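Local atomic coordinates of ATP-dependent RNA helicase HrpB (Escherichia coli, PDB entry 6EUD), a protein that hydrolyses ATP to ADP and phosphate as a DExH-box NTPase of the DEAD-box helicase family, with RNA helicase and single-stranded RNA-binding activity. Residues A[626-637]-A[681-691]; A[649-657]-A[693-702]. All blocks are in the same frame, centred on the assembly; numbering follows the deposited sequence.

Both contacts lie in the C-terminal part of the chain, far out from its centre (about 40 Å for contact 1 and 34 Å for contact 2, from the contact centres) and away from the predicted ATP-binding loop and the DEFH box. Their centres are about 15 Å apart. Along the chain their segments alternate: helix 631-646 starts in contact 1 and leads to the 649-657 loop of contact 2, while helix 686-692 of contact 1 is followed by helix 696-705 of contact 2. The two meet directly, L636 CD1 lying 3.7 Å from L702 CD2, and Q699 NE2 probably hydrogen-bonds R691 O at 2.9 Å.

Contact 1: A[626-637]-A[681-691]; sequences VLNWTAEAEQLR and LKSLDIYQALR
I686 reaches from the start of its helix to L627 and W629, in the turn ahead of helix 631-646. Its CB lies 4.1 Å from A633 CB. From there the two branches part: CG1 passes N628 O and carries CD1 on to L627, where it touches CB and CD1, both at 3.8 Å. CG2, anti to the backbone N, sits instead over one face of the W629 indole, 3.7 Å from the centroid of the six-membered ring and 10° off its normal, a CH-pi contact. L690 CD1 also meets W629, at CZ3, while the indole NE1 bonds L624 O. Cutting W629 back to an alanine is likely to open a gap beside I686 CG2 and L690 CD1 and leave L624 O without this donor. Two helix starts pack side by side, their short axes 8.7 Å apart and inclined by 22°, with T630 and D685 as the N-caps. Farther along, the E632 carboxylate stacks over a face of the Y687 ring, planes 21° apart, and L636 CD2 packs against Y687 CD2 at 3.5 Å. At the other end K682, its chain bent at chi2, folds along V626 O so that NZ gives a hydrogen bond to L627 O from above the carbonyl plane, 3.0 Å long. Water 4 accepts from N628 N and donates to L681 O and L684 O, bridging the two backbones.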
# COMPACT_ATOMS: atom_id res chain seq x y z
N VAL A 626 -25.47 -8.92 -25.57
CA VAL A 626 -25.71 -10.04 -26.50
C VAL A 626 -26.69 -11.06 -25.93
O VAL A 626 -27.16 -11.93 -26.65
CB VAL A 626 -24.41 -10.80 -26.91
CG1 VAL A 626 -23.54 -9.94 -27.83
CG2 VAL A 626 -23.64 -11.30 -25.68
N LEU A 627 -26.99 -10.94 -24.64
CA LEU A 627 -27.99 -11.79 -24.01
C LEU A 627 -29.37 -11.20 -24.25
O LEU A 627 -29.50 -10.05 -24.70
CB LEU A 627 -27.71 -11.91 -22.51
CG LEU A 627 -26.32 -12.50 -22.28
CD1 LEU A 627 -26.01 -12.50 -20.81
CD2 LEU A 627 -26.26 -13.90 -22.89
N ASN A 628 -30.41 -11.99 -23.97
CA ASN A 628 -31.78 -11.52 -24.14
C ASN A 628 -32.35 -10.87 -22.89
O ASN A 628 -32.88 -11.55 -22.00
CB ASN A 628 -32.70 -12.66 -24.57
CG ASN A 628 -34.09 -12.17 -24.89
OD1 ASN A 628 -34.27 -11.01 -25.26
ND2 ASN A 628 -35.08 -13.05 -24.75
N TRP A 629 -32.25 -9.55 -22.83
CA TRP A 629 -32.73 -8.81 -21.68
C TRP A 629 -34.18 -8.37 -21.86
O TRP A 629 -34.44 -7.27 -22.35
CB TRP A 629 -31.83 -7.60 -21.43
CG TRP A 629 -30.52 -8.04 -20.88
CD1 TRP A 629 -29.39 -8.35 -21.59
CD2 TRP A 629 -30.21 -8.27 -19.50
NE1 TRP A 629 -28.40 -8.75 -20.72
CE2 TRP A 629 -28.88 -8.71 -19.44
CE3 TRP A 629 -30.94 -8.15 -18.31
CZ2 TRP A 629 -28.25 -9.02 -18.22
CZ3 TRP A 629 -30.32 -8.46 -17.10
CH2 TRP A 629 -28.98 -8.89 -17.07
N THR A 630 -35.11 -9.23 -21.47
CA THR A 630 -36.54 -8.89 -21.49
C THR A 630 -36.82 -7.80 -20.46
O THR A 630 -36.03 -7.63 -19.52
CB THR A 630 -37.44 -10.10 -21.18
OG1 THR A 630 -37.08 -10.63 -19.90
CG2 THR A 630 -37.27 -11.17 -22.22
N ALA A 631 -37.94 -7.09 -20.63
CA ALA A 631 -38.43 -6.14 -19.63
C ALA A 631 -38.46 -6.78 -18.25
O ALA A 631 -38.06 -6.15 -17.25
CB ALA A 631 -39.80 -5.62 -20.00
N GLU A 632 -38.87 -8.05 -18.20
CA GLU A 632 -38.95 -8.78 -16.93
C GLU A 632 -37.58 -9.06 -16.29
O GLU A 632 -37.40 -8.87 -15.08
CB GLU A 632 -39.70 -10.09 -17.13
CG GLU A 632 -39.90 -10.86 -15.85
CD GLU A 632 -40.49 -12.23 -16.08
OE1 GLU A 632 -39.94 -12.98 -16.91
OE2 GLU A 632 -41.53 -12.53 -15.46
N ALA A 633 -36.62 -9.52 -17.10
CA ALA A 633 -35.26 -9.75 -16.61
C ALA A 633 -34.64 -8.46 -16.10
O ALA A 633 -34.05 -8.45 -15.03
CB ALA A 633 -34.37 -10.35 -17.70
N GLU A 634 -34.79 -7.39 -16.86
CA GLU A 634 -34.23 -6.09 -16.48
C GLU A 634 -34.88 -5.56 -15.21
O GLU A 634 -34.20 -5.05 -14.33
CB GLU A 634 -34.38 -5.08 -17.63
CG GLU A 634 -33.95 -3.65 -17.28
CD GLU A 634 -32.47 -3.55 -16.89
OE1 GLU A 634 -31.68 -4.45 -17.25
OE2 GLU A 634 -32.08 -2.56 -16.23
N GLN A 635 -36.20 -5.67 -15.13
CA GLN A 635 -36.93 -5.26 -13.92
C GLN A 635 -36.46 -6.06 -12.70
O GLN A 635 -36.30 -5.51 -11.61
CB GLN A 635 -38.45 -5.42 -14.11
CG GLN A 635 -39.09 -4.24 -14.85
CD GLN A 635 -38.97 -2.96 -14.06
OE1 GLN A 635 -39.61 -2.79 -13.01
NE2 GLN A 635 -38.12 -2.05 -14.54
N LEU A 636 -36.22 -7.36 -12.89
CA LEU A 636 -35.66 -8.18 -11.83
C LEU A 636 -34.30 -7.62 -11.41
O LEU A 636 -34.05 -7.39 -10.23
CB LEU A 636 -35.54 -9.65 -12.26
CG LEU A 636 -34.87 -10.60 -11.25
CD1 LEU A 636 -35.61 -10.69 -9.92
CD2 LEU A 636 -34.71 -11.98 -11.82
N ARG A 637 -33.44 -7.38 -12.39
CA ARG A 637 -32.12 -6.82 -12.09
C ARG A 637 -32.27 -5.51 -11.30
O ARG A 637 -31.61 -5.33 -10.30
CB ARG A 637 -31.30 -6.60 -13.35
CG ARG A 637 -29.82 -6.31 -13.03
CD ARG A 637 -29.02 -5.90 -14.26
NE ARG A 637 -29.56 -4.67 -14.83
CZ ARG A 637 -29.14 -3.45 -14.52
NH1 ARG A 637 -28.15 -3.29 -13.64
NH2 ARG A 637 -29.69 -2.39 -15.09
N LEU A 681 -27.38 -18.08 -27.58
CA LEU A 681 -27.12 -17.12 -26.51
C LEU A 681 -28.36 -16.27 -26.18
O LEU A 681 -28.58 -15.93 -25.03
CB LEU A 681 -25.95 -16.20 -26.86
CG LEU A 681 -24.54 -16.74 -26.60
CD1 LEU A 681 -23.48 -15.67 -26.88
CD2 LEU A 681 -24.42 -17.25 -25.17
N LYS A 682 -29.15 -15.92 -27.21
CA LYS A 682 -30.36 -15.12 -27.01
C LYS A 682 -31.50 -15.96 -26.42
O LYS A 682 -32.51 -15.42 -26.02
CB LYS A 682 -30.82 -14.49 -28.33
CG LYS A 682 -30.04 -13.26 -28.78
CD LYS A 682 -30.37 -12.04 -27.91
CE LYS A 682 -29.79 -10.76 -28.49
NZ LYS A 682 -30.03 -9.57 -27.62
N SER A 683 -31.33 -17.27 -26.37
CA SER A 683 -32.36 -18.18 -25.86
C SER A 683 -32.28 -18.42 -24.34
O SER A 683 -33.21 -18.93 -23.72
CB SER A 683 -32.26 -19.53 -26.59
OG SER A 683 -32.22 -19.33 -27.99
N LEU A 684 -31.13 -18.08 -23.76
CA LEU A 684 -30.94 -18.24 -22.32
C LEU A 684 -31.95 -17.41 -21.54
O LEU A 684 -32.14 -16.24 -21.85
CB LEU A 684 -29.53 -17.85 -21.92
CG LEU A 684 -28.44 -18.71 -22.55
CD1 LEU A 684 -27.09 -18.05 -22.37
CD2 LEU A 684 -28.46 -20.11 -21.94
N ASP A 685 -32.57 -18.02 -20.55
CA ASP A 685 -33.57 -17.37 -19.71
C ASP A 685 -32.88 -16.54 -18.65
O ASP A 685 -32.56 -17.03 -17.55
CB ASP A 685 -34.51 -18.40 -19.07
CG ASP A 685 -35.77 -17.76 -18.50
OD1 ASP A 685 -35.72 -16.59 -18.06
OD2 ASP A 685 -36.81 -18.44 -18.47
N ILE A 686 -32.66 -15.28 -18.99
CA ILE A 686 -31.86 -14.38 -18.17
C ILE A 686 -32.51 -14.12 -16.83
O ILE A 686 -31.81 -14.01 -15.82
CB ILE A 686 -31.60 -13.05 -18.92
CG1 ILE A 686 -30.72 -13.30 -20.16
CG2 ILE A 686 -30.98 -12.00 -18.00
CD1 ILE A 686 -29.41 -13.98 -19.86
N TYR A 687 -33.84 -14.03 -16.83
CA TYR A 687 -34.62 -13.81 -15.61
C TYR A 687 -34.45 -14.96 -14.65
O TYR A 687 -34.25 -14.75 -13.46
CB TYR A 687 -36.11 -13.67 -15.95
CG TYR A 687 -37.03 -13.71 -14.73
CD1 TYR A 687 -37.59 -14.92 -14.28
CD2 TYR A 687 -37.36 -12.54 -14.06
CE1 TYR A 687 -38.43 -14.95 -13.15
CE2 TYR A 687 -38.21 -12.56 -12.96
CZ TYR A 687 -38.74 -13.77 -12.51
OH TYR A 687 -39.57 -13.77 -11.41
N GLN A 688 -34.55 -16.18 -15.16
CA GLN A 688 -34.40 -17.36 -14.32
C GLN A 688 -32.97 -17.45 -13.78
O GLN A 688 -32.77 -17.82 -12.62
CB GLN A 688 -34.75 -18.61 -15.10
CG GLN A 688 -35.36 -19.67 -14.21
CD GLN A 688 -36.63 -19.16 -13.53
OE1 GLN A 688 -37.59 -18.79 -14.20
NE2 GLN A 688 -36.62 -19.14 -12.20
N ALA A 689 -31.99 -17.11 -14.61
CA ALA A 689 -30.59 -17.19 -14.20
C ALA A 689 -30.29 -16.20 -13.08
O ALA A 689 -29.68 -16.57 -12.08
CB ALA A 689 -29.67 -16.94 -15.39
N LEU A 690 -30.70 -14.95 -13.25
CA LEU A 690 -30.60 -13.96 -12.17
C LEU A 690 -31.33 -14.40 -10.90
O LEU A 690 -30.80 -14.30 -9.79
CB LEU A 690 -31.15 -12.62 -12.64
CG LEU A 690 -30.24 -11.86 -13.60
CD1 LEU A 690 -30.91 -10.58 -14.00
CD2 LEU A 690 -28.91 -11.58 -12.93
N ARG A 691 -32.55 -14.92 -11.06
CA ARG A 691 -33.34 -15.36 -9.92
C ARG A 691 -32.65 -16.55 -9.24
O ARG A 691 -32.82 -16.79 -8.04
CB ARG A 691 -34.76 -15.72 -10.37
CG ARG A 691 -35.76 -15.81 -9.27
CD ARG A 691 -37.15 -15.94 -9.83
NE ARG A 691 -38.16 -15.78 -8.79
CZ ARG A 691 -38.63 -16.79 -8.06
NH1 ARG A 691 -38.20 -18.02 -8.28
NH2 ARG A 691 -39.54 -16.56 -7.12
O HOH W 1 -34.12 -13.85 -21.25
O HOH W 2 -32.86 -8.95 -27.05
O HOH W 3 -34.50 -15.52 -23.42
O HOH W 4 -30.21 -14.68 -22.95

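Contact 2: A[649-657]-A[693-702]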
# COMPACT_ATOMS: atom_id res chain seq x y z
N GLU A 649 -30.29 -5.21 5.19
CA GLU A 649 -29.95 -6.20 6.22
C GLU A 649 -29.85 -7.61 5.62
O GLU A 649 -29.40 -8.53 6.29
CB GLU A 649 -30.96 -6.19 7.37
CG GLU A 649 -32.37 -6.52 6.97
CD GLU A 649 -33.20 -5.28 6.66
OE1 GLU A 649 -34.31 -5.16 7.21
OE2 GLU A 649 -32.75 -4.44 5.85
N TYR A 650 -30.24 -7.79 4.36
CA TYR A 650 -30.12 -9.10 3.72
C TYR A 650 -28.98 -9.13 2.71
O TYR A 650 -28.50 -8.08 2.27
CB TYR A 650 -31.43 -9.50 3.04
CG TYR A 650 -32.60 -9.40 3.96
CD1 TYR A 650 -32.79 -10.34 4.97
CD2 TYR A 650 -33.52 -8.37 3.84
CE1 TYR A 650 -33.86 -10.25 5.81
CE2 TYR A 650 -34.59 -8.28 4.68
CZ TYR A 650 -34.76 -9.22 5.66
OH TYR A 650 -35.84 -9.12 6.52
N ASP A 651 -28.55 -10.33 2.34
CA ASP A 651 -27.41 -10.46 1.43
C ASP A 651 -27.85 -10.56 -0.02
O ASP A 651 -27.87 -11.65 -0.59
CB ASP A 651 -26.56 -11.67 1.81
CG ASP A 651 -25.84 -11.47 3.13
OD1 ASP A 651 -25.27 -10.37 3.33
OD2 ASP A 651 -25.84 -12.40 3.96
N TRP A 652 -28.18 -9.42 -0.62
CA TRP A 652 -28.58 -9.41 -2.01
C TRP A 652 -27.34 -9.47 -2.89
O TRP A 652 -26.32 -8.87 -2.56
CB TRP A 652 -29.43 -8.16 -2.33
CG TRP A 652 -30.56 -7.96 -1.37
CD1 TRP A 652 -30.56 -7.16 -0.26
CD2 TRP A 652 -31.85 -8.62 -1.39
NE1 TRP A 652 -31.76 -7.27 0.40
CE2 TRP A 652 -32.56 -8.15 -0.27
CE3 TRP A 652 -32.45 -9.55 -2.24
CZ2 TRP A 652 -33.86 -8.58 0.02
CZ3 TRP A 652 -33.73 -9.97 -1.96
CH2 TRP A 652 -34.43 -9.48 -0.83
N PRO A 653 -27.41 -10.22 -3.99
CA PRO A 653 -26.31 -10.30 -4.96
C PRO A 653 -26.07 -9.00 -5.70
O PRO A 653 -27.01 -8.29 -6.06
CB PRO A 653 -26.77 -11.40 -5.93
CG PRO A 653 -28.22 -11.40 -5.81
CD PRO A 653 -28.51 -11.12 -4.36
N ALA A 654 -24.80 -8.69 -5.93
CA ALA A 654 -24.45 -7.60 -6.80
C ALA A 654 -24.88 -7.96 -8.22
O ALA A 654 -24.68 -9.09 -8.67
CB ALA A 654 -22.96 -7.31 -6.73
N VAL A 655 -25.47 -7.00 -8.92
CA VAL A 655 -25.96 -7.24 -10.26
C VAL A 655 -25.64 -6.06 -11.16
O VAL A 655 -26.34 -5.79 -12.12
CB VAL A 655 -27.49 -7.49 -10.27
CG1 VAL A 655 -27.80 -8.82 -9.62
CG2 VAL A 655 -28.22 -6.34 -9.57
N ASP A 656 -24.56 -5.36 -10.84
CA ASP A 656 -24.00 -4.36 -11.75
C ASP A 656 -23.30 -5.08 -12.90
O ASP A 656 -22.92 -6.24 -12.75
CB ASP A 656 -23.03 -3.46 -11.01
CG ASP A 656 -21.94 -4.24 -10.33
OD1 ASP A 656 -22.23 -4.92 -9.32
OD2 ASP A 656 -20.78 -4.16 -10.80
N ASP A 657 -23.12 -4.40 -14.02
CA ASP A 657 -22.54 -5.01 -15.21
C ASP A 657 -21.22 -5.72 -14.94
O ASP A 657 -21.02 -6.85 -15.39
CB ASP A 657 -22.35 -3.97 -16.31
CG ASP A 657 -23.57 -3.83 -17.19
OD1 ASP A 657 -24.69 -4.01 -16.68
OD2 ASP A 657 -23.41 -3.53 -18.39
N LEU A 693 -29.65 -16.74 -8.54
CA LEU A 693 -28.71 -16.18 -7.54
C LEU A 693 -29.28 -16.16 -6.10
O LEU A 693 -28.52 -15.99 -5.14
CB LEU A 693 -28.30 -14.75 -7.94
CG LEU A 693 -27.46 -14.67 -9.23
CD1 LEU A 693 -27.29 -13.25 -9.76
CD2 LEU A 693 -26.11 -15.29 -8.98
N LEU A 694 -30.59 -16.34 -5.94
CA LEU A 694 -31.23 -16.26 -4.63
C LEU A 694 -31.67 -17.63 -4.19
O LEU A 694 -32.16 -18.41 -5.00
CB LEU A 694 -32.45 -15.34 -4.67
CG LEU A 694 -32.22 -13.91 -5.14
CD1 LEU A 694 -33.57 -13.22 -5.23
CD2 LEU A 694 -31.31 -13.17 -4.19
N ASP A 695 -31.53 -17.92 -2.90
CA ASP A 695 -32.12 -19.14 -2.36
C ASP A 695 -33.64 -18.98 -2.33
O ASP A 695 -34.18 -17.90 -2.63
CB ASP A 695 -31.55 -19.50 -0.97
CG ASP A 695 -31.78 -18.42 0.10
OD1 ASP A 695 -32.87 -17.82 0.16
OD2 ASP A 695 -30.85 -18.20 0.90
N TRP A 696 -34.33 -20.05 -1.99
CA TRP A 696 -35.78 -20.06 -1.97
C TRP A 696 -36.33 -18.95 -1.08
O TRP A 696 -37.27 -18.24 -1.47
CB TRP A 696 -36.29 -21.41 -1.51
CG TRP A 696 -37.77 -21.50 -1.55
CD1 TRP A 696 -38.54 -21.78 -2.65
CD2 TRP A 696 -38.67 -21.30 -0.46
NE1 TRP A 696 -39.87 -21.78 -2.30
CE2 TRP A 696 -39.98 -21.48 -0.96
CE3 TRP A 696 -38.51 -20.99 0.89
CZ2 TRP A 696 -41.11 -21.36 -0.16
CZ3 TRP A 696 -39.64 -20.87 1.69
CH2 TRP A 696 -40.92 -21.06 1.16
N GLY A 697 -35.73 -18.79 0.10
CA GLY A 697 -36.17 -17.79 1.05
C GLY A 697 -36.12 -16.37 0.52
O GLY A 697 -37.08 -15.61 0.65
N MET A 698 -35.01 -16.02 -0.10
CA MET A 698 -34.80 -14.70 -0.64
C MET A 698 -35.67 -14.44 -1.88
O MET A 698 -36.07 -13.31 -2.14
CB MET A 698 -33.32 -14.52 -0.98
CG MET A 698 -32.42 -14.63 0.24
SD MET A 698 -32.62 -13.17 1.29
CE MET A 698 -31.90 -11.97 0.19
N GLN A 699 -35.95 -15.50 -2.63
CA GLN A 699 -36.85 -15.38 -3.78
C GLN A 699 -38.24 -15.00 -3.28
O GLN A 699 -38.89 -14.12 -3.85
CB GLN A 699 -36.90 -16.69 -4.58
CG GLN A 699 -35.61 -17.00 -5.33
CD GLN A 699 -35.63 -18.36 -6.01
OE1 GLN A 699 -36.60 -19.11 -5.89
NE2 GLN A 699 -34.56 -18.68 -6.73
N GLN A 700 -38.69 -15.66 -2.21
CA GLN A 700 -39.98 -15.37 -1.60
C GLN A 700 -39.99 -13.96 -1.03
O GLN A 700 -40.96 -13.23 -1.21
CB GLN A 700 -40.32 -16.37 -0.48
CG GLN A 700 -40.39 -17.79 -0.93
CD GLN A 700 -41.41 -18.00 -2.02
OE1 GLN A 700 -41.09 -18.54 -3.08
NE2 GLN A 700 -42.65 -17.59 -1.77
N ARG A 701 -38.91 -13.60 -0.34
CA ARG A 701 -38.74 -12.25 0.20
C ARG A 701 -38.81 -11.18 -0.91
O ARG A 701 -39.55 -10.20 -0.80
CB ARG A 701 -37.42 -12.14 0.97
CG ARG A 701 -37.34 -10.97 1.92
CD ARG A 701 -36.07 -11.01 2.75
NE ARG A 701 -35.85 -12.30 3.41
CZ ARG A 701 -36.42 -12.66 4.56
NH1 ARG A 701 -37.26 -11.84 5.18
NH2 ARG A 701 -36.17 -13.85 5.09
N LEU A 702 -38.06 -11.37 -1.99
CA LEU A 702 -38.10 -10.41 -3.09
C LEU A 702 -39.50 -10.36 -3.74
O LEU A 702 -40.01 -9.28 -4.05
CB LEU A 702 -37.04 -10.75 -4.14
CG LEU A 702 -36.85 -9.64 -5.18
CD1 LEU A 702 -36.24 -8.40 -4.52
CD2 LEU A 702 -36.00 -10.12 -6.33
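The loop between helices 631-646 and 657-662 lies against helix 696-705 and the two leucines L693 and L694 ahead of it, and a Met-aromatic contact sits at the middle of the interface. M698, its chain bent at chi2 and chi3, lays its methyl CE on one face of the W652 indole, 3.4 Å from the centroid of the six-membered ring; SD stands farther above the same ring. CE also touches Y650 CB, which covers part of that indole face too. L702 CD1 approaches W652 CZ3 at 3.9 Å, and the indole NE1 bonds L647 O. On the helix side M698 N is held by the N-cap, D695 OD1, at 2.8 Å. Farther along the loop, P653 CD packs on L694 CD2 (3.5 Å) and its CG on L693 CB. R701 closes the other end: CD sits above the centre of the Y650 ring, and the bend at chi3 (-51°) turns the guanidinium flat onto it, planes 18° apart and centres 4.3 Å apart. E649 CG covers the opposite face of that ring, while Y650 OH hydrogen-bonds Q748 NE2.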